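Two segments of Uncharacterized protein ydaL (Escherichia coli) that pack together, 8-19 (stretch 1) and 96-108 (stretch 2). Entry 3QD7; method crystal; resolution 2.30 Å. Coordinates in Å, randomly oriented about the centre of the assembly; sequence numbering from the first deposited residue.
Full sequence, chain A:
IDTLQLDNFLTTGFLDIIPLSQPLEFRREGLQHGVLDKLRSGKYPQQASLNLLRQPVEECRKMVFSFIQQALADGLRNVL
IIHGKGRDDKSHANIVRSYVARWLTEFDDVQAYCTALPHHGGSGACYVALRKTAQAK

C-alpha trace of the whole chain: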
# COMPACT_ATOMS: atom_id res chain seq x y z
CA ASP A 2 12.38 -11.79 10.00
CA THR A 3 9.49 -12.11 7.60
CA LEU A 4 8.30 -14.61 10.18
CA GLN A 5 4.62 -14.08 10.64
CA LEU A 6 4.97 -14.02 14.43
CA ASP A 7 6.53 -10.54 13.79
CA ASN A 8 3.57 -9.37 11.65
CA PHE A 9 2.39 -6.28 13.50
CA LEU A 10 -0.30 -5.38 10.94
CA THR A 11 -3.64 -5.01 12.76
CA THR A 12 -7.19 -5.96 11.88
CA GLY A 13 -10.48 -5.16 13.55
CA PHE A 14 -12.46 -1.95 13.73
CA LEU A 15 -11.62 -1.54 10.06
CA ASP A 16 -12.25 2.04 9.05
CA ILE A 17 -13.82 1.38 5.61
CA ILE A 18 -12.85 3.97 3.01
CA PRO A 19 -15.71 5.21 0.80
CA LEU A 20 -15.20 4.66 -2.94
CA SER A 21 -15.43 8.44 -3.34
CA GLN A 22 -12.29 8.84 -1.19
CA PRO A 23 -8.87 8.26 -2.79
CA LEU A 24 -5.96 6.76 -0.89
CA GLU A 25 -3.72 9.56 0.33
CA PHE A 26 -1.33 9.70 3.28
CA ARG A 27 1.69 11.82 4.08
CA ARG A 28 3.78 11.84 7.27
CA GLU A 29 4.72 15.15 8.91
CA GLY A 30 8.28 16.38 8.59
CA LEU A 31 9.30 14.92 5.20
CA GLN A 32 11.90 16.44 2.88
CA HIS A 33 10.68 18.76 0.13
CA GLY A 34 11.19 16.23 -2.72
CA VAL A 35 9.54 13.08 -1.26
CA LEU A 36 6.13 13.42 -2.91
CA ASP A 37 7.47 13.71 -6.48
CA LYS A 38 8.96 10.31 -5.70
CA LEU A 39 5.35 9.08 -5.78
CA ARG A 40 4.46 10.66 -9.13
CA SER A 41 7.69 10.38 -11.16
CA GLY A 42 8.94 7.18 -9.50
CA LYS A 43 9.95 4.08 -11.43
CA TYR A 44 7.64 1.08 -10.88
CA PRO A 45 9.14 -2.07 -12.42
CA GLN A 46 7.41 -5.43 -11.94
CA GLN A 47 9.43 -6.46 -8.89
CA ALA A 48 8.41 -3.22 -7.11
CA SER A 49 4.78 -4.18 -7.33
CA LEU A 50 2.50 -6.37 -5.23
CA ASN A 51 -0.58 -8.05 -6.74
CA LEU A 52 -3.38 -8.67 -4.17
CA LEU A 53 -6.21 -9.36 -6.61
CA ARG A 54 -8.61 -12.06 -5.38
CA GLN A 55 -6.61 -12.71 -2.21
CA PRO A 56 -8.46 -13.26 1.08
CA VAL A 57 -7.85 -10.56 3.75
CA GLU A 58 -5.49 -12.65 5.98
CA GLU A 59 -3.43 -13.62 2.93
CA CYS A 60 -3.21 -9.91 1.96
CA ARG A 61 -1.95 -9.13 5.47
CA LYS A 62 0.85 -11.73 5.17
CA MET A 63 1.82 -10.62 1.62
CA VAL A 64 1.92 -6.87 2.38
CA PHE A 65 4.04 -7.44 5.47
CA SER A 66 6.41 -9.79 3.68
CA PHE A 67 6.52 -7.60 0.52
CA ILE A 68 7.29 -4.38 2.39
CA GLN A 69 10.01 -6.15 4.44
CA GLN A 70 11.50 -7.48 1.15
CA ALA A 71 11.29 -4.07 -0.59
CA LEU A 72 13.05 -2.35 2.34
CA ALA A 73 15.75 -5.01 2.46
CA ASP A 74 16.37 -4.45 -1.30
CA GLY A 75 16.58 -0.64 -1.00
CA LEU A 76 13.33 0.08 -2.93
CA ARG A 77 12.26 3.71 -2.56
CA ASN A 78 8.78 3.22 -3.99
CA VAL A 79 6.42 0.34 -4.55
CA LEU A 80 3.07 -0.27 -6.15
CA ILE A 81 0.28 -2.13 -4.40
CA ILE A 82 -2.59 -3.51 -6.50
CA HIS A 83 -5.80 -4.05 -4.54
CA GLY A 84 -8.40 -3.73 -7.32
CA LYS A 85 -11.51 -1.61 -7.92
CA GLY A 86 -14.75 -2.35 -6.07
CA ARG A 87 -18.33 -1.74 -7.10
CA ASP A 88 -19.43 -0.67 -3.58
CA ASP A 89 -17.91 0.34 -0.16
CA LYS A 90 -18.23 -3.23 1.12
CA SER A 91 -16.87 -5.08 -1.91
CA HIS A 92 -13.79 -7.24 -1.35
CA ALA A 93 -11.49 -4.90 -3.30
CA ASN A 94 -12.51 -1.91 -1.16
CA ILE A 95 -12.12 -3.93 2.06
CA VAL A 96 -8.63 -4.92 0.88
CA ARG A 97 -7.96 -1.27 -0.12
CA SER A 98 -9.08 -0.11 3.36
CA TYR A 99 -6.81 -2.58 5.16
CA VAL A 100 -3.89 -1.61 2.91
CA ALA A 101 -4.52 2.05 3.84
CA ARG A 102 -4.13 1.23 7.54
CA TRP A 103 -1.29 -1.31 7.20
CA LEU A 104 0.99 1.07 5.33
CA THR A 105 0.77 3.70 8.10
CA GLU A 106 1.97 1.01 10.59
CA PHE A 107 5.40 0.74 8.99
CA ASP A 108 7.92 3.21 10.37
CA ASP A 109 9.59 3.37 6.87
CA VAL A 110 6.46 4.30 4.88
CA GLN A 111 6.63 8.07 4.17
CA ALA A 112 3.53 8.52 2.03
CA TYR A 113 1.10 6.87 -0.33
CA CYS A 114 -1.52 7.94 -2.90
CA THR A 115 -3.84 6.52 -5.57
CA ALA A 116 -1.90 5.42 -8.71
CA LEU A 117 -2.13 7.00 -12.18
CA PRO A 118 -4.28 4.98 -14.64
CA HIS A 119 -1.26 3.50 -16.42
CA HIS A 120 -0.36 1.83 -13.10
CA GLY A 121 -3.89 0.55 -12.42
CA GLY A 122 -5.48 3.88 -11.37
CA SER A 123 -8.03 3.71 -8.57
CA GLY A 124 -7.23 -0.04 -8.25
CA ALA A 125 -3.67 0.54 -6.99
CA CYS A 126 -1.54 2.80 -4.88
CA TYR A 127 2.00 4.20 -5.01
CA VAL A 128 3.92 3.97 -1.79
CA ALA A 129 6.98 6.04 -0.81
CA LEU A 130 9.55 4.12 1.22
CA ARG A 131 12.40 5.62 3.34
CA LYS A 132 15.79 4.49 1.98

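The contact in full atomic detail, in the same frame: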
# COMPACT_ATOMS: atom_id res chain seq x y z
N ASN A 8 4.55 -10.14 12.42
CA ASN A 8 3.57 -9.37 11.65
C ASN A 8 2.69 -8.51 12.53
O ASN A 8 1.69 -8.97 13.07
CB ASN A 8 2.71 -10.30 10.76
CG ASN A 8 1.97 -9.53 9.66
OD1 ASN A 8 1.58 -8.37 9.85
ND2 ASN A 8 1.77 -10.17 8.50
N PHE A 9 3.08 -7.25 12.64
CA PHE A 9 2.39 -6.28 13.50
C PHE A 9 1.17 -5.62 12.87
O PHE A 9 0.49 -4.82 13.52
CB PHE A 9 3.37 -5.21 14.00
CG PHE A 9 4.22 -4.59 12.91
CD1 PHE A 9 5.58 -4.87 12.85
CD2 PHE A 9 3.65 -3.71 11.95
CE1 PHE A 9 6.38 -4.30 11.84
CE2 PHE A 9 4.44 -3.13 10.94
CZ PHE A 9 5.81 -3.45 10.88
N LEU A 10 0.89 -5.93 11.61
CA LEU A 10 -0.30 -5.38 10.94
C LEU A 10 -1.60 -5.77 11.67
O LEU A 10 -1.80 -6.94 12.01
CB LEU A 10 -0.33 -5.81 9.46
CG LEU A 10 0.93 -5.44 8.66
CD1 LEU A 10 0.74 -5.65 7.20
CD2 LEU A 10 1.32 -3.97 8.88
N THR A 11 -2.48 -4.80 11.89
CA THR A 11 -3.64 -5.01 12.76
C THR A 11 -4.92 -5.13 11.95
O THR A 11 -5.03 -4.56 10.85
CB THR A 11 -3.81 -3.88 13.84
OG1 THR A 11 -4.08 -2.63 13.20
CG2 THR A 11 -2.56 -3.75 14.76
N THR A 12 -5.88 -5.86 12.48
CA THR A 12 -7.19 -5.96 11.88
C THR A 12 -8.19 -5.47 12.92
O THR A 12 -7.81 -5.12 14.04
CB THR A 12 -7.54 -7.40 11.47
OG1 THR A 12 -7.53 -8.24 12.62
CG2 THR A 12 -6.55 -7.94 10.47
N GLY A 13 -9.46 -5.42 12.56
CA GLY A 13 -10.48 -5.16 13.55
C GLY A 13 -10.74 -3.69 13.65
O GLY A 13 -9.82 -2.87 13.64
N PHE A 14 -12.02 -3.34 13.76
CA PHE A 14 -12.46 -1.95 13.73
C PHE A 14 -11.91 -1.28 12.46
O PHE A 14 -11.47 -0.12 12.48
CB PHE A 14 -12.08 -1.20 15.02
CG PHE A 14 -12.68 -1.80 16.26
CD1 PHE A 14 -13.88 -1.32 16.77
CD2 PHE A 14 -12.07 -2.87 16.91
CE1 PHE A 14 -14.45 -1.88 17.91
CE2 PHE A 14 -12.63 -3.45 18.05
CZ PHE A 14 -13.82 -2.95 18.55
N LEU A 15 -11.95 -2.05 11.37
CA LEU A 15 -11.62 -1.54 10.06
C LEU A 15 -12.43 -0.27 9.84
O LEU A 15 -13.65 -0.25 10.03
CB LEU A 15 -11.91 -2.55 8.94
CG LEU A 15 -11.53 -2.05 7.52
CD1 LEU A 15 -10.09 -1.56 7.47
CD2 LEU A 15 -11.77 -3.13 6.48
N ASP A 16 -11.70 0.78 9.51
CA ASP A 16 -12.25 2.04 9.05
C ASP A 16 -12.37 1.95 7.51
O ASP A 16 -11.40 2.19 6.79
CB ASP A 16 -11.37 3.22 9.52
CG ASP A 16 -9.90 2.81 9.85
OD1 ASP A 16 -9.63 1.65 10.28
OD2 ASP A 16 -8.99 3.67 9.70
N ILE A 17 -13.57 1.60 7.03
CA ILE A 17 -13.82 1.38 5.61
C ILE A 17 -13.76 2.70 4.87
O ILE A 17 -14.39 3.67 5.29
CB ILE A 17 -15.15 0.66 5.36
CG1 ILE A 17 -15.06 -0.76 5.94
CG2 ILE A 17 -15.47 0.57 3.85
CD1 ILE A 17 -16.41 -1.45 6.13
N ILE A 18 -12.98 2.74 3.79
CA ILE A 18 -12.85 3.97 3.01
C ILE A 18 -13.88 4.01 1.88
O ILE A 18 -13.97 3.08 1.05
CB ILE A 18 -11.41 4.19 2.49
CG1 ILE A 18 -10.41 4.14 3.64
CG2 ILE A 18 -11.27 5.56 1.74
CD1 ILE A 18 -9.03 3.86 3.18
N PRO A 19 -14.70 5.08 1.86
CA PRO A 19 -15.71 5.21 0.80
C PRO A 19 -15.05 5.22 -0.57
O PRO A 19 -13.91 5.66 -0.69
CB PRO A 19 -16.35 6.57 1.10
CG PRO A 19 -16.22 6.68 2.61
CD PRO A 19 -14.88 6.07 2.93
N VAL A 96 -10.07 -4.80 1.08
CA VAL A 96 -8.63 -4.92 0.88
C VAL A 96 -7.94 -3.54 0.83
O VAL A 96 -6.94 -3.33 1.52
CB VAL A 96 -8.26 -5.76 -0.36
CG1 VAL A 96 -6.72 -5.76 -0.60
CG2 VAL A 96 -8.75 -7.19 -0.20
N ARG A 97 -8.47 -2.63 0.01
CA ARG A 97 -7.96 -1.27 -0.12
C ARG A 97 -7.92 -0.59 1.25
O ARG A 97 -6.95 0.11 1.58
CB ARG A 97 -8.84 -0.46 -1.10
CG ARG A 97 -8.22 0.90 -1.51
CD ARG A 97 -9.08 1.67 -2.49
NE ARG A 97 -10.32 2.15 -1.88
CZ ARG A 97 -10.68 3.42 -1.78
NH1 ARG A 97 -9.92 4.40 -2.27
NH2 ARG A 97 -11.83 3.71 -1.18
N SER A 98 -8.98 -0.78 2.04
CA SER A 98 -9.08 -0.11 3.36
C SER A 98 -8.07 -0.65 4.36
O SER A 98 -7.47 0.12 5.11
CB SER A 98 -10.50 -0.18 3.93
OG SER A 98 -11.38 0.58 3.15
N TYR A 99 -7.85 -1.97 4.33
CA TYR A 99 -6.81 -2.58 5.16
C TYR A 99 -5.44 -2.12 4.73
O TYR A 99 -4.59 -1.85 5.59
CB TYR A 99 -6.89 -4.11 5.11
CG TYR A 99 -7.79 -4.69 6.18
CD1 TYR A 99 -7.55 -4.42 7.55
CD2 TYR A 99 -8.88 -5.50 5.85
CE1 TYR A 99 -8.36 -4.96 8.54
CE2 TYR A 99 -9.72 -6.04 6.85
CZ TYR A 99 -9.44 -5.76 8.19
OH TYR A 99 -10.24 -6.27 9.16
N VAL A 100 -5.22 -2.04 3.41
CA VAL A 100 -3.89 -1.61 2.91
C VAL A 100 -3.62 -0.17 3.37
O VAL A 100 -2.51 0.17 3.80
CB VAL A 100 -3.76 -1.75 1.35
CG1 VAL A 100 -2.50 -1.02 0.85
CG2 VAL A 100 -3.73 -3.25 0.90
N ALA A 101 -4.65 0.68 3.33
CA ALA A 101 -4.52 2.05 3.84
C ALA A 101 -4.01 2.11 5.28
O ALA A 101 -3.16 2.93 5.61
CB ALA A 101 -5.84 2.79 3.71
N ARG A 102 -4.56 1.26 6.15
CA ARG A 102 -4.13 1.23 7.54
C ARG A 102 -2.75 0.59 7.67
O ARG A 102 -1.89 1.13 8.36
CB ARG A 102 -5.13 0.41 8.36
CG ARG A 102 -4.59 -0.01 9.71
CD ARG A 102 -5.45 -1.08 10.31
NE ARG A 102 -6.67 -0.50 10.85
CZ ARG A 102 -7.49 -1.14 11.68
NH1 ARG A 102 -7.21 -2.39 12.05
NH2 ARG A 102 -8.58 -0.53 12.12
N TRP A 103 -2.55 -0.56 7.04
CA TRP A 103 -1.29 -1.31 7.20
C TRP A 103 -0.05 -0.51 6.83
O TRP A 103 0.98 -0.61 7.50
CB TRP A 103 -1.32 -2.61 6.41
CG TRP A 103 -2.38 -3.57 6.87
CD1 TRP A 103 -2.97 -3.62 8.11
CD2 TRP A 103 -2.96 -4.63 6.11
NE1 TRP A 103 -3.90 -4.65 8.15
CE2 TRP A 103 -3.90 -5.29 6.94
CE3 TRP A 103 -2.76 -5.11 4.82
CZ2 TRP A 103 -4.64 -6.38 6.50
CZ3 TRP A 103 -3.48 -6.19 4.39
CH2 TRP A 103 -4.43 -6.82 5.22
N LEU A 104 -0.16 0.31 5.78
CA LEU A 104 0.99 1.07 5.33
C LEU A 104 1.40 2.10 6.36
O LEU A 104 2.59 2.35 6.51
CB LEU A 104 0.77 1.72 3.96
CG LEU A 104 0.61 0.76 2.78
CD1 LEU A 104 0.20 1.50 1.49
CD2 LEU A 104 1.86 -0.09 2.58
N THR A 105 0.43 2.70 7.07
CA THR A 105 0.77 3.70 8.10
C THR A 105 1.47 3.06 9.32
O THR A 105 2.11 3.76 10.11
CB THR A 105 -0.45 4.49 8.61
OG1 THR A 105 -1.29 3.61 9.37
CG2 THR A 105 -1.27 5.10 7.45
N GLU A 106 1.37 1.73 9.45
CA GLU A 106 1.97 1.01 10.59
C GLU A 106 3.47 0.69 10.45
O GLU A 106 4.14 0.32 11.44
CB GLU A 106 1.16 -0.25 10.89
CG GLU A 106 -0.17 0.11 11.48
CD GLU A 106 -1.10 -1.06 11.66
OE1 GLU A 106 -0.98 -2.05 10.94
OE2 GLU A 106 -1.99 -0.97 12.51
N PHE A 107 3.98 0.83 9.23
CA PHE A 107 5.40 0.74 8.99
C PHE A 107 6.07 2.09 9.27
O PHE A 107 5.72 3.13 8.67
CB PHE A 107 5.67 0.32 7.54
CG PHE A 107 5.28 -1.10 7.22
CD1 PHE A 107 6.11 -2.17 7.57
CD2 PHE A 107 4.08 -1.38 6.56
CE1 PHE A 107 5.76 -3.48 7.29
CE2 PHE A 107 3.73 -2.70 6.27
CZ PHE A 107 4.57 -3.75 6.62
N ASP A 108 7.04 2.07 10.16
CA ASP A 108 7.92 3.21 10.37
C ASP A 108 8.54 3.79 9.07
O ASP A 108 8.71 5.01 8.96
CB ASP A 108 9.03 2.83 11.36
CG ASP A 108 9.57 4.02 12.10
OD1 ASP A 108 8.76 4.77 12.68
OD2 ASP A 108 10.80 4.20 12.08
O HOH W 1 -8.68 1.79 6.85

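Residues 8-19 have no regular secondary structure and lie along the helix that runs through Val 96 to Trp 103. The two run in opposite senses: Leu 10 lies by Trp 103, Leu 15 by Tyr 99 and Ile 17 by Ser 98. Together they bury 962 Å².

With no helix or strand of its own, stretch 1 offers its backbone polar groups to side chains of stretch 2. Arg 102 makes three of these bonds, more than any other residue. Its CA-to-CB bond points toward stretch 1; chi1 and chi2 are both t, so the chain is extended there, and chi3 turns to m. Arg 102 NH1 and NH2 each donate to Gly 13 O at 3.1 Å. Arg 102 NH2 also meets Asp 16 OD1 at 3.0 Å in a salt bridge, and Arg 102 NH1 gives a weak bond to Thr 11 O at 3.3 Å. These acceptors lie near the guanidinium plane, where its N-H groups point. Gly 13 has phi/psi of 91/138, where a CB would jam against the preceding carbonyl.

Trp 103 (chi1 m) sets its ring so that NE1 donates to Thr 11 O at 2.9 Å, while Leu 10 CB sits over one face. Glu 106 (m, t) uses both carboxylate oxygens: OE1 accepts from Thr 11 N at 3.3 Å and OE2 from Thr 11 OG1 at 2.8 Å. The p rotamer of Thr 11 places OG1 for this bond.

Leu 15 (t, p) lays CD2 over the face of Tyr 99, 3.6 Å from its CE2. Ile 18 (m, t) brings CD1 within 3.4 Å of Ala 101 CB. Ile 18 N donates almost linearly to Ser 98 OG at 2.8 Å. Arg 97 bends at chi3 (p), and its NH2 reaches Pro 19 O at 2.9 Å.

At the other end, Phe 9 (p) points its edge at the face of Phe 107. One water bridges Asp 16 O and Ser 98 O, donating to each.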